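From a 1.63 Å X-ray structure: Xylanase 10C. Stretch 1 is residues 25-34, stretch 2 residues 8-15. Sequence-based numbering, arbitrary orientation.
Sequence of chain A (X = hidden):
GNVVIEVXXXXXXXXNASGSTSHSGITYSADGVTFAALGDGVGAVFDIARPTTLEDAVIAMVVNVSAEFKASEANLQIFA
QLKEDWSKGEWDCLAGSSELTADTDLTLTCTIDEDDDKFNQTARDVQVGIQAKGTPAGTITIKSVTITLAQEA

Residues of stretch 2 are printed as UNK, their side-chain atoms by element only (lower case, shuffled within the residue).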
ATOM      1  N   GLY A  25      13.169  -6.757   1.685  1.00 12.22           N
ATOM      2  CA  GLY A  25      12.271  -7.053   2.792  1.00 11.28           C
ATOM      3  C   GLY A  25      11.771  -5.798   3.477  1.00 11.74           C
ATOM      4  O   GLY A  25      11.707  -4.712   2.869  1.00 11.11           O
ATOM      5  N   ILE A  26      11.357  -5.959   4.728  1.00 11.64           N
ATOM      6  CA  ILE A  26      10.882  -4.856   5.593  1.00 11.60           C
ATOM      7  C   ILE A  26      11.559  -4.925   6.952  1.00 12.21           C
ATOM      8  O   ILE A  26      12.157  -5.943   7.318  1.00 13.39           O
ATOM      9  CB  ILE A  26       9.320  -4.829   5.748  1.00 11.76           C
ATOM     10  CG1 ILE A  26       8.726  -6.147   6.257  1.00 15.20           C
ATOM     11  CG2 ILE A  26       8.690  -4.534   4.387  1.00 11.74           C
ATOM     12  CD1 ILE A  26       8.593  -6.277   7.684  1.00 19.26           C
ATOM     13  N   THR A  27      11.458  -3.837   7.686  1.00 12.18           N
ATOM     14  CA  THR A  27      11.950  -3.783   9.086  1.00 12.39           C
ATOM     15  C   THR A  27      10.855  -3.216   9.985  1.00 12.75           C
ATOM     16  O   THR A  27      10.302  -2.145   9.703  1.00 12.23           O
ATOM     17  CB  THR A  27      13.203  -2.968   9.206  1.00 12.91           C
ATOM     18  OG1 THR A  27      14.267  -3.598   8.470  1.00 13.59           O
ATOM     19  CG2 THR A  27      13.724  -2.906  10.687  1.00 13.84           C
ATOM     20  N   TYR A  28      10.560  -3.958  11.055  1.00 13.45           N
ATOM     21  CA  TYR A  28       9.592  -3.506  12.037  1.00 12.82           C
ATOM     22  C   TYR A  28      10.254  -2.627  13.091  1.00 14.08           C
ATOM     23  O   TYR A  28      11.425  -2.849  13.486  1.00 15.44           O
ATOM     24  CB  TYR A  28       8.947  -4.698  12.753  1.00 12.93           C
ATOM     25  CG  TYR A  28       8.057  -5.592  11.941  1.00 11.80           C
ATOM     26  CD1 TYR A  28       6.771  -5.172  11.553  1.00 13.72           C
ATOM     27  CD2 TYR A  28       8.461  -6.863  11.584  1.00 14.68           C
ATOM     28  CE1 TYR A  28       5.939  -5.998  10.807  1.00 13.15           C
ATOM     29  CE2 TYR A  28       7.612  -7.711  10.892  1.00 14.70           C
ATOM     30  CZ  TYR A  28       6.342  -7.269  10.504  1.00 14.55           C
ATOM     31  OH  TYR A  28       5.510  -8.110   9.801  1.00 16.41           O
ATOM     32  N   SER A  29       9.542  -1.618  13.535  1.00 14.00           N
ATOM     33  CA  SER A  29      10.016  -0.774  14.685  1.00 15.13           C
ATOM     34  C   SER A  29       8.788  -0.321  15.475  1.00 15.01           C
ATOM     35  O   SER A  29       7.656  -0.548  15.020  1.00 15.28           O
ATOM     36  CB  SER A  29      10.838   0.401  14.235  1.00 15.82           C
ATOM     37  OG  SER A  29      10.030   1.379  13.633  1.00 15.45           O
ATOM     38  N   ALA A  30       9.006   0.373  16.596  1.00 16.04           N
ATOM     39  CA  ALA A  30       7.876   0.924  17.348  1.00 16.32           C
ATOM     40  C   ALA A  30       7.014   1.874  16.488  1.00 16.66           C
ATOM     41  O   ALA A  30       5.804   2.002  16.714  1.00 18.45           O
ATOM     42  CB  ALA A  30       8.358   1.660  18.584  1.00 17.61           C
ATOM     43  N   ASP A  31       7.635   2.525  15.510  1.00 17.06           N
ATOM     44  CA  ASP A  31       6.882   3.431  14.598  1.00 17.62           C
ATOM     45  C   ASP A  31       6.070   2.732  13.487  1.00 16.80           C
ATOM     46  O   ASP A  31       5.240   3.374  12.848  1.00 18.19           O
ATOM     47  CB  ASP A  31       7.789   4.428  13.936  1.00 18.15           C
ATOM     48  CG  ASP A  31       8.206   5.578  14.860  1.00 21.23           C
ATOM     49  OD1 ASP A  31       7.817   5.612  16.041  1.00 23.10           O
ATOM     50  OD2 ASP A  31       8.976   6.489  14.469  1.00 27.44           O
ATOM     51  N   GLY A  32       6.254   1.438  13.297  1.00 14.57           N
ATOM     52  CA  GLY A  32       5.514   0.693  12.267  1.00 12.90           C
ATOM     53  C   GLY A  32       6.387  -0.168  11.364  1.00 13.15           C
ATOM     54  O   GLY A  32       7.162  -0.975  11.880  1.00 12.07           O
ATOM     55  N   VAL A  33       6.226   0.004  10.042  1.00 12.04           N
ATOM     56  CA  VAL A  33       6.915  -0.788   8.987  1.00 11.58           C
ATOM     57  C   VAL A  33       7.720   0.120   8.067  1.00 11.79           C
ATOM     58  O   VAL A  33       7.160   1.079   7.541  1.00 12.76           O
ATOM     59  CB  VAL A  33       5.887  -1.603   8.161  1.00 11.46           C
ATOM     60  CG1 VAL A  33       6.515  -2.260   6.945  1.00 13.63           C
ATOM     61  CG2 VAL A  33       5.189  -2.674   9.050  1.00 11.14           C
ATOM     62  N   THR A  34       8.988  -0.213   7.845  1.00 12.53           N
ATOM     63  CA  THR A  34       9.889   0.614   6.996  1.00 12.57           C
ATOM     64  C   THR A  34      10.520  -0.274   5.940  1.00 12.91           C
ATOM     65  O   THR A  34      10.897  -1.426   6.213  1.00 12.60           O
ATOM     66  CB  THR A  34      10.998   1.348   7.819  1.00 12.51           C
ATOM     67  OG1 THR A  34      10.381   2.100   8.869  1.00 12.81           O
ATOM     68  CG2 THR A  34      11.808   2.353   6.972  1.00 15.46           C
ATOM     69  N   UNK A   8      -2.726  -4.798  11.352  1.00 13.63           N
ATOM     70  CA  UNK A   8      -1.613  -5.082  12.275  1.00 14.64           C
ATOM     71  C   UNK A   8      -0.296  -4.588  11.662  1.00 14.08           C
ATOM     72  O   UNK A   8       0.035  -4.950  10.536  1.00 13.90           O
ATOM     73  c   UNK A   8      -0.618  -6.989  13.640  1.00 18.12           C
ATOM     74  c   UNK A   8      -1.549  -6.600  12.530  1.00 14.64           C
ATOM     75  o   UNK A   8      -0.613  -8.172  14.027  1.00 20.06           O
ATOM     76  o   UNK A   8       0.110  -6.153  14.195  1.00 17.62           O
ATOM     77  N   UNK A   9       0.401  -3.745  12.413  1.00 13.88           N
ATOM     78  CA  UNK A   9       1.670  -3.141  11.986  1.00 13.92           C
ATOM     79  C   UNK A   9       2.896  -3.818  12.586  1.00 14.42           C
ATOM     80  O   UNK A   9       4.022  -3.366  12.356  1.00 15.11           O
ATOM     81  c   UNK A   9       2.012  -0.481   9.284  1.00 15.69           C
ATOM     82  s   UNK A   9       0.411  -1.063   9.828  1.00 13.67           S
ATOM     83  c   UNK A   9       0.542  -0.863  11.619  1.00 14.28           C
ATOM     84  c   UNK A   9       1.696  -1.642  12.268  1.00 14.75           C
ATOM     85  N   UNK A  10       2.676  -4.870  13.370  1.00 14.57           N
ATOM     86  CA  UNK A  10       3.785  -5.640  14.000  1.00 15.79           C
ATOM     87  C   UNK A  10       3.976  -7.067  13.479  1.00 16.10           C
ATOM     88  O   UNK A  10       4.953  -7.742  13.869  1.00 16.93           O
ATOM     89  c   UNK A  10       3.582  -5.699  15.516  1.00 16.22           C
ATOM     90  N   UNK A  11       3.044  -7.531  12.647  1.00 16.88           N
ATOM     91  CA  UNK A  11       3.069  -8.868  12.044  1.00 17.21           C
ATOM     92  C   UNK A  11       2.408  -8.847  10.686  1.00 15.51           C
ATOM     93  O   UNK A  11       1.602  -7.967  10.391  1.00 15.96           O
ATOM     94  c   UNK A  11       2.241  -9.855  12.879  1.00 17.75           C
ATOM     95  c   UNK A  11       2.633  -9.875  14.340  1.00 21.89           C
ATOM     96  n   UNK A  11       1.897  -9.115  15.164  1.00 24.53           N
ATOM     97  o   UNK A  11       3.575 -10.579  14.732  1.00 22.69           O
ATOM     98  N   UNK A  12       2.748  -9.831   9.871  1.00 15.73           N
ATOM     99  CA  UNK A  12       2.064 -10.041   8.618  1.00 15.05           C
ATOM    100  C   UNK A  12       2.515  -9.241   7.410  1.00 14.60           C
ATOM    101  O   UNK A  12       1.957  -9.429   6.329  1.00 15.12           O
ATOM    102  N   UNK A  13       3.518  -8.393   7.566  1.00 13.50           N
ATOM    103  CA  UNK A  13       4.025  -7.640   6.423  1.00 12.88           C
ATOM    104  C   UNK A  13       5.213  -8.329   5.745  1.00 14.30           C
ATOM    105  O   UNK A  13       5.954  -9.094   6.364  1.00 15.10           O
ATOM    106  c   UNK A  13       1.783  -3.543   6.986  1.00 13.18           C
ATOM    107  c   UNK A  13       1.548  -1.998   5.221  1.00 13.78           C
ATOM    108  c   UNK A  13       2.598  -2.635   4.521  1.00 12.49           C
ATOM    109  c   UNK A  13       1.131  -2.448   6.453  1.00 15.05           C
ATOM    110  n   UNK A  13       1.605  -4.189   8.186  1.00 13.64           N
ATOM    111  c   UNK A  13       2.829  -4.203   6.302  1.00 12.66           C
ATOM    112  c   UNK A  13       2.501  -5.229   8.262  1.00 12.63           C
ATOM    113  c   UNK A  13       3.214  -3.723   5.029  1.00 13.50           C
ATOM    114  c   UNK A  13       4.423  -6.232   6.821  1.00 13.69           C
ATOM    115  c   UNK A  13       3.269  -5.278   7.128  1.00 12.30           C
ATOM    116  N   UNK A  14       5.412  -7.988   4.475  1.00 12.41           N
ATOM    117  CA  UNK A  14       6.524  -8.492   3.643  1.00 13.58           C
ATOM    118  C   UNK A  14       7.005  -7.406   2.711  1.00 13.04           C
ATOM    119  O   UNK A  14       6.245  -6.507   2.357  1.00 13.90           O
ATOM    120  n   UNK A  14       1.600 -11.031   0.634  1.00 16.71           N
ATOM    121  n   UNK A  14       2.036 -11.784   2.729  1.00 17.45           N
ATOM    122  c   UNK A  14       4.848 -11.798   2.232  1.00 18.14           C
ATOM    123  c   UNK A  14       2.486 -11.384   1.554  1.00 17.13           C
ATOM    124  c   UNK A  14       5.312 -10.780   3.297  1.00 18.81           C
ATOM    125  n   UNK A  14       3.793 -11.369   1.283  1.00 19.29           N
ATOM    126  c   UNK A  14       6.057  -9.626   2.701  1.00 14.32           C
ATOM    127  N   UNK A  15       8.268  -7.505   2.297  1.00 13.06           N
ATOM    128  CA  UNK A  15       8.736  -6.721   1.170  1.00 13.13           C
ATOM    129  C   UNK A  15       8.065  -7.267  -0.092  1.00 13.74           C
ATOM    130  O   UNK A  15       7.546  -8.399  -0.137  1.00 14.04           O
TER
HETATM  131  O   HOH W   1       5.718  -2.460  14.278  1.00 18.63           O
HETATM  132  O   HOH W   2       6.608 -10.393   9.192  1.00 32.46           O

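Position 8 has four side-chain atoms: two carbons, the second carrying two oxygens. They do not touch stretch 1. This is a carboxylate on a single methylene, so the residue is aspartate, D8.

Position 9 has an unbranched chain of two carbons, a sulfur and a terminal carbon. The CB points sideways, but the end of the chain comes nearer, and the terminal carbon reaches V33 CG2. The backbone O sits at the edge of the Y28 ring, 3.4 Å from Y28 CD1. A thioether in this order is methionine, M9. Its CE lies 3.9 Å from V33 CG2.

Position 10 has one side-chain carbon, which points away from stretch 1. Contact is made by the backbone: the C of position 10 is 3.5 Å from Y28 CE1, and its O lies over one face of that ring. The residue is alanine, A10. A10 N donates to D8 OD1 at 3.0 Å.

Position 11 has two carbons, the second carrying one oxygen and one nitrogen. Its backbone C is 3.3 Å from Y28 OH. This amide is asparagine, N11. Its CA-to-CB bond points away from stretch 1, and N11 ND2 donates to D8 OD2 at 2.9 Å. D8 thus ties down the loop with both carboxylate oxygens.

Position 12 has no side-chain atoms. Its backbone N is 3.3 Å from Y28 OH, at an angle too poor for a hydrogen bond. The residue is glycine, G12. Its phi is 84° and its psi 0°, where a CB would be jammed against the preceding carbonyl O.

Position 13 has one carbon leading to fused five- and six-membered rings that hold eight carbons and one nitrogen. V33 CG2 lies over one face of the ring system. This indole is tryptophan, W13; its CG is 3.8 Å from V33 CG2. W13 NE1 donates to D8 O at 2.9 Å.

Position 14 has three carbons, a nitrogen, then a carbon carrying two more nitrogens. Its backbone C is 3.7 Å from I26 CG2. This guanidinium is arginine, R14. Its CA-to-CB bond points away from stretch 1, and NH1 and NH2 are hydrogen-bonded elsewhere in the structure.

Position 15 has no side-chain atoms. Its CA lies 3.9 Å from G25 CA. A CB here would clash with G25 CA. The residue is glycine, G15.

The contact combines apolar packing with one direct hydrogen bond. I26, Y28 and V33 point toward stretch 2, and V33 makes a CH-pi contact with the five-membered ring of W13. W13 N donates to Y28 OH at 3.0 Å, fixing the phenol against the loop. Water 1 lies within hydrogen-bonding distance of both sides, its O 2.7 Å from M9 O and 2.8 Å from S29 O. Water 2 joins Y28 OH, 2.6 Å from its O, to W13 O, at 3.2 Å.

Stretch 2 8-15: DMANGWRG
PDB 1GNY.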